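Local coordinates for protein apical membrane antigen 1 (Babesia divergens, PDB 4APM) that probably takes part in host-cell invasion at the moving junction of this apicomplexan parasite and binds a calcium ion, at residues 122-125 and 126-129; 113-116 and 117-120. One frame throughout, in Å; residues are numbered along the deposited sequence.

Contact 1 (122-125 and 126-129); sequences DGND and VANC. With CA (calcium ion), chain B; ACT (acetate ion), chain C.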
loop_
_atom_site.group_PDB
_atom_site.type_symbol
_atom_site.label_atom_id
_atom_site.label_comp_id
_atom_site.label_asym_id
_atom_site.label_seq_id
_atom_site.Cartn_x
_atom_site.Cartn_y
_atom_site.Cartn_z
ATOM N N ASP A 122 -16.924 -0.672 17.695
ATOM C CA ASP A 122 -16.192 0.313 18.502
ATOM C C ASP A 122 -14.859 0.787 17.917
ATOM O O ASP A 122 -14.141 1.496 18.588
ATOM C CB ASP A 122 -15.952 -0.199 19.956
ATOM C CG ASP A 122 -17.249 -0.547 20.692
ATOM O OD1 ASP A 122 -18.242 0.199 20.576
ATOM O OD2 ASP A 122 -17.283 -1.564 21.406
ATOM N N GLY A 123 -14.509 0.419 16.684
ATOM C CA GLY A 123 -13.221 0.893 16.130
ATOM C C GLY A 123 -13.464 2.018 15.139
ATOM O O GLY A 123 -14.588 2.515 15.056
ATOM N N ASN A 124 -12.467 2.370 14.323
ATOM C CA ASN A 124 -12.752 3.279 13.221
ATOM C C ASN A 124 -13.619 2.611 12.176
ATOM O O ASN A 124 -13.934 1.418 12.296
ATOM C CB ASN A 124 -11.496 3.903 12.608
ATOM C CG ASN A 124 -10.473 2.880 12.168
ATOM O OD1 ASN A 124 -10.805 1.862 11.551
ATOM N ND2 ASN A 124 -9.194 3.189 12.419
ATOM N N ASP A 125 -14.057 3.380 11.184
ATOM C CA ASP A 125 -14.999 2.868 10.195
ATOM C C ASP A 125 -14.470 1.662 9.383
ATOM O O ASP A 125 -15.190 0.666 9.170
ATOM C CB ASP A 125 -15.456 3.987 9.276
ATOM C CG ASP A 125 -16.170 5.119 10.036
ATOM O OD1 ASP A 125 -16.808 4.845 11.082
ATOM O OD2 ASP A 125 -16.045 6.290 9.615
ATOM N N VAL A 126 -13.222 1.750 8.941
ATOM C CA VAL A 126 -12.622 0.667 8.221
ATOM C C VAL A 126 -12.551 -0.580 9.111
ATOM O O VAL A 126 -12.955 -1.657 8.691
ATOM C CB VAL A 126 -11.221 1.042 7.669
ATOM C CG1 VAL A 126 -10.493 -0.199 7.174
ATOM C CG2 VAL A 126 -11.356 2.098 6.564
ATOM N N ALA A 127 -12.130 -0.413 10.361
ATOM C CA ALA A 127 -12.113 -1.542 11.299
ATOM C C ALA A 127 -13.528 -2.095 11.557
ATOM O O ALA A 127 -13.743 -3.293 11.544
ATOM C CB ALA A 127 -11.437 -1.155 12.602
ATOM N N ASN A 128 -14.511 -1.218 11.705
ATOM C CA ASN A 128 -15.855 -1.694 11.922
ATOM C C ASN A 128 -16.351 -2.552 10.742
ATOM O O ASN A 128 -16.981 -3.601 10.937
ATOM C CB ASN A 128 -16.815 -0.527 12.196
ATOM C CG ASN A 128 -16.560 0.123 13.519
ATOM O OD1 ASN A 128 -15.727 -0.357 14.323
ATOM N ND2 ASN A 128 -17.276 1.247 13.781
ATOM N N CYS A 129 -16.043 -2.097 9.531
ATOM C CA CYS A 129 -16.458 -2.766 8.335
ATOM C C CYS A 129 -15.824 -4.173 8.265
ATOM O O CYS A 129 -16.499 -5.158 7.948
ATOM C CB CYS A 129 -16.116 -1.892 7.108
ATOM S SG CYS A 129 -16.808 -2.479 5.539
HETATM CA CA CA B . -19.665 -1.484 21.708
HETATM C C ACT C . -11.368 5.646 8.022
HETATM O O ACT C . -10.361 6.390 8.143
HETATM O OXT ACT C . -11.637 4.688 8.811
HETATM C CH3 ACT C . -12.282 5.940 6.875
HETATM O O HOH W 1 -18.417 2.528 11.657
HETATM O O HOH W 2 -19.170 -0.671 23.867
HETATM O O HOH W 3 -21.922 -2.396 22.097
HETATM O O HOH W 4 -21.149 0.505 21.259
#
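The loop 122-125 turns straight into helix 125-134, whose first turn closes when Asn128 N donates to Asn124 O and Cys129 N to Asp125 O. Asn124 is the N-cap. With chi1 at 54° its CG is flanked by both the backbone N and the carbonyl carbon, and this turns OD1 toward the N-H groups of the first turn, where Ala127 N meets it almost head-on at 2.9 Å. The same OD1 is also hydrogen-bonded by Trp213 NE1, so two donors grip it. Asn128 reaches the other way, out of the helix into the loop: its OD1 takes the N-H of Gly123 at 2.8 Å on an in-plane lone pair, though the bond is bent (139° at the hydrogen). Gly123, with no side chain, lets the loop pass close to Ala127 CB, 4.5 Å from its CA. Before it, the Asp122 carboxylate grips the calcium ion with OD1 at 2.5 Å and OD2 at 2.4 Å. The acidic Asp125 in the first turn should interact favourably with the helix dipole. Asn124 caps the helix, while Asn128 ties the loop that carries Asp122 back to it; water 1 accepts from Asn128 ND2 and donates to Asp125 OD1, so both oxygen and nitrogen of this buried amide are engaged.

Contact 2 (113-116 and 117-120); sequences AADL and VRWG. With CA (calcium ion), chain B.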
loop_
_atom_site.group_PDB
_atom_site.type_symbol
_atom_site.label_atom_id
_atom_site.label_comp_id
_atom_site.label_asym_id
_atom_site.label_seq_id
_atom_site.Cartn_x
_atom_site.Cartn_y
_atom_site.Cartn_z
ATOM N N ALA A 113 -21.573 3.608 7.910
ATOM C CA ALA A 113 -20.697 3.741 9.079
ATOM C C ALA A 113 -21.489 3.969 10.361
ATOM O O ALA A 113 -21.114 3.468 11.431
ATOM C CB ALA A 113 -19.696 4.862 8.865
ATOM N N ALA A 114 -22.576 4.740 10.254
ATOM C CA ALA A 114 -23.424 5.057 11.413
ATOM C C ALA A 114 -24.175 3.806 11.887
ATOM O O ALA A 114 -24.275 3.551 13.083
ATOM C CB ALA A 114 -24.409 6.183 11.066
ATOM N N ASP A 115 -24.694 3.034 10.935
ATOM C CA ASP A 115 -25.296 1.734 11.243
ATOM C C ASP A 115 -24.408 0.844 12.103
ATOM O O ASP A 115 -24.824 0.334 13.136
ATOM C CB ASP A 115 -25.673 1.010 9.955
ATOM C CG ASP A 115 -27.031 1.437 9.433
ATOM O OD1 ASP A 115 -27.745 2.136 10.176
ATOM O OD2 ASP A 115 -27.390 1.063 8.296
ATOM N N LEU A 116 -23.163 0.711 11.683
ATOM C CA LEU A 116 -22.185 -0.075 12.389
ATOM C C LEU A 116 -21.962 0.452 13.820
ATOM O O LEU A 116 -21.944 -0.346 14.774
ATOM C CB LEU A 116 -20.872 -0.132 11.579
ATOM C CG LEU A 116 -20.489 -1.427 10.815
ATOM C CD1 LEU A 116 -21.663 -2.341 10.494
ATOM C CD2 LEU A 116 -19.596 -1.201 9.589
ATOM N N VAL A 117 -21.865 1.776 14.004
ATOM C CA VAL A 117 -21.856 2.298 15.383
ATOM C C VAL A 117 -23.170 2.051 16.177
ATOM O O VAL A 117 -23.127 1.591 17.330
ATOM C CB VAL A 117 -21.168 3.693 15.574
ATOM C CG1 VAL A 117 -21.116 4.490 14.300
ATOM C CG2 VAL A 117 -21.717 4.499 16.767
ATOM N N ARG A 118 -24.304 2.156 15.489
ATOM C CA ARG A 118 -25.616 1.831 16.063
ATOM C C ARG A 118 -25.527 0.382 16.642
ATOM O O ARG A 118 -25.916 0.127 17.800
ATOM C CB ARG A 118 -26.710 1.990 14.959
ATOM C CG ARG A 118 -28.114 2.464 15.375
ATOM C CD ARG A 118 -28.595 3.767 14.663
ATOM N NE ARG A 118 -28.458 3.769 13.207
ATOM C CZ ARG A 118 -28.359 4.862 12.438
ATOM N NH1 ARG A 118 -28.413 6.075 12.971
ATOM N NH2 ARG A 118 -28.208 4.741 11.119
ATOM N N TRP A 119 -24.853 -0.506 15.903
ATOM C CA TRP A 119 -24.827 -1.949 16.220
ATOM C C TRP A 119 -23.766 -2.360 17.201
ATOM O O TRP A 119 -23.560 -3.556 17.452
ATOM C CB TRP A 119 -24.708 -2.765 14.944
ATOM C CG TRP A 119 -25.892 -2.550 14.064
ATOM C CD1 TRP A 119 -27.166 -2.120 14.452
ATOM C CD2 TRP A 119 -25.975 -2.732 12.611
ATOM N NE1 TRP A 119 -27.997 -2.024 13.367
ATOM C CE2 TRP A 119 -27.350 -2.393 12.234
ATOM C CE3 TRP A 119 -25.088 -3.136 11.627
ATOM C CZ2 TRP A 119 -27.787 -2.466 10.928
ATOM C CZ3 TRP A 119 -25.549 -3.237 10.316
ATOM C CH2 TRP A 119 -26.855 -2.881 9.968
ATOM N N GLY A 120 -23.061 -1.379 17.745
ATOM C CA GLY A 120 -22.167 -1.638 18.840
ATOM C C GLY A 120 -20.699 -1.732 18.480
ATOM O O GLY A 120 -19.886 -1.920 19.363
HETATM CA CA CA B . -19.665 -1.484 21.708
HETATM O O HOH W 5 -29.245 1.194 11.944
HETATM O O HOH W 2 -19.170 -0.671 23.867
HETATM O O HOH W 3 -21.922 -2.396 22.097
HETATM O O HOH W 4 -21.149 0.505 21.259
#
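Ala113 and Ala114 meet Val117 and Arg118 one turn later in the short helix 113-118, which ends in a Schellman motif at Gly120. Backbone hydrogen bonds hold the turn: Val117 N donates to Ala113 O and Arg118 N to Ala114 O. At the C-terminal end Trp119 N is shared between Asp115 O and, weakly, Leu116 O, while within 117-120 Gly120 N bonds to Val117 O. Gly120 leaves the helix with phi 101°, a conformation that glycine, lacking a CB, adopts without strain.

The charged pair lies toward the surface. Arg118 bends at chi2 and chi3, which brings the guanidinium back alongside the preceding turn. NH2 meets Asp115 OD1 at 2.8 Å in a salt bridge whose hydrogen bond is nearly straight (167°). The carboxylate oxygen lies at the guanidinium edge, but NH2 approaches it from the anti side, 35° out of the carboxylate plane. Water 5 joins the same OD1 to Arg118 NE, giving the pair a second link, and Asp115 OD2 is hydrogen-bonded to a glycerol, probably from the crystallisation liquor.

Other contacts involve the indole of Trp119. Asp115 CB sits over its six-membered ring, 4.1 Å from the centroid, in a CH-pi contact, and the carbonyl oxygen of Asp115 lies over the ring near its rim. Leu116 CD1 approaches obliquely, 3.7 Å from Trp119 CE3. The indole thus lies against the last turn, and Leu116 also packs on Tyr132 of helix 125-134.

Metal binding falls to the backbone beyond the turn: Gly120 O coordinates the calcium ion at 2.4 Å.

How the contacts relate
Contact 2 closes helix 113-118 and contact 1 opens helix 125-134, so the two form the C-terminal and N-terminal ends of consecutive helices joined by a calcium-binding loop. Both supply the same ion: contact 2 through a backbone carbonyl, contact 1 through a carboxylate, and three waters bound to the ion belong to both. Contact 1 is the more buried, its helical residues lying against strand 150-153 and helix 213-216, and it relies on an N-cap and a second asparagine bonded back to the loop; contact 2 is mostly on the surface and uses a salt bridge and an indole. They touch directly where Leu116 CD2 packs 3.7 Å from Cys129 N, and Cys129 is itself anchored by its disulfide to Cys159.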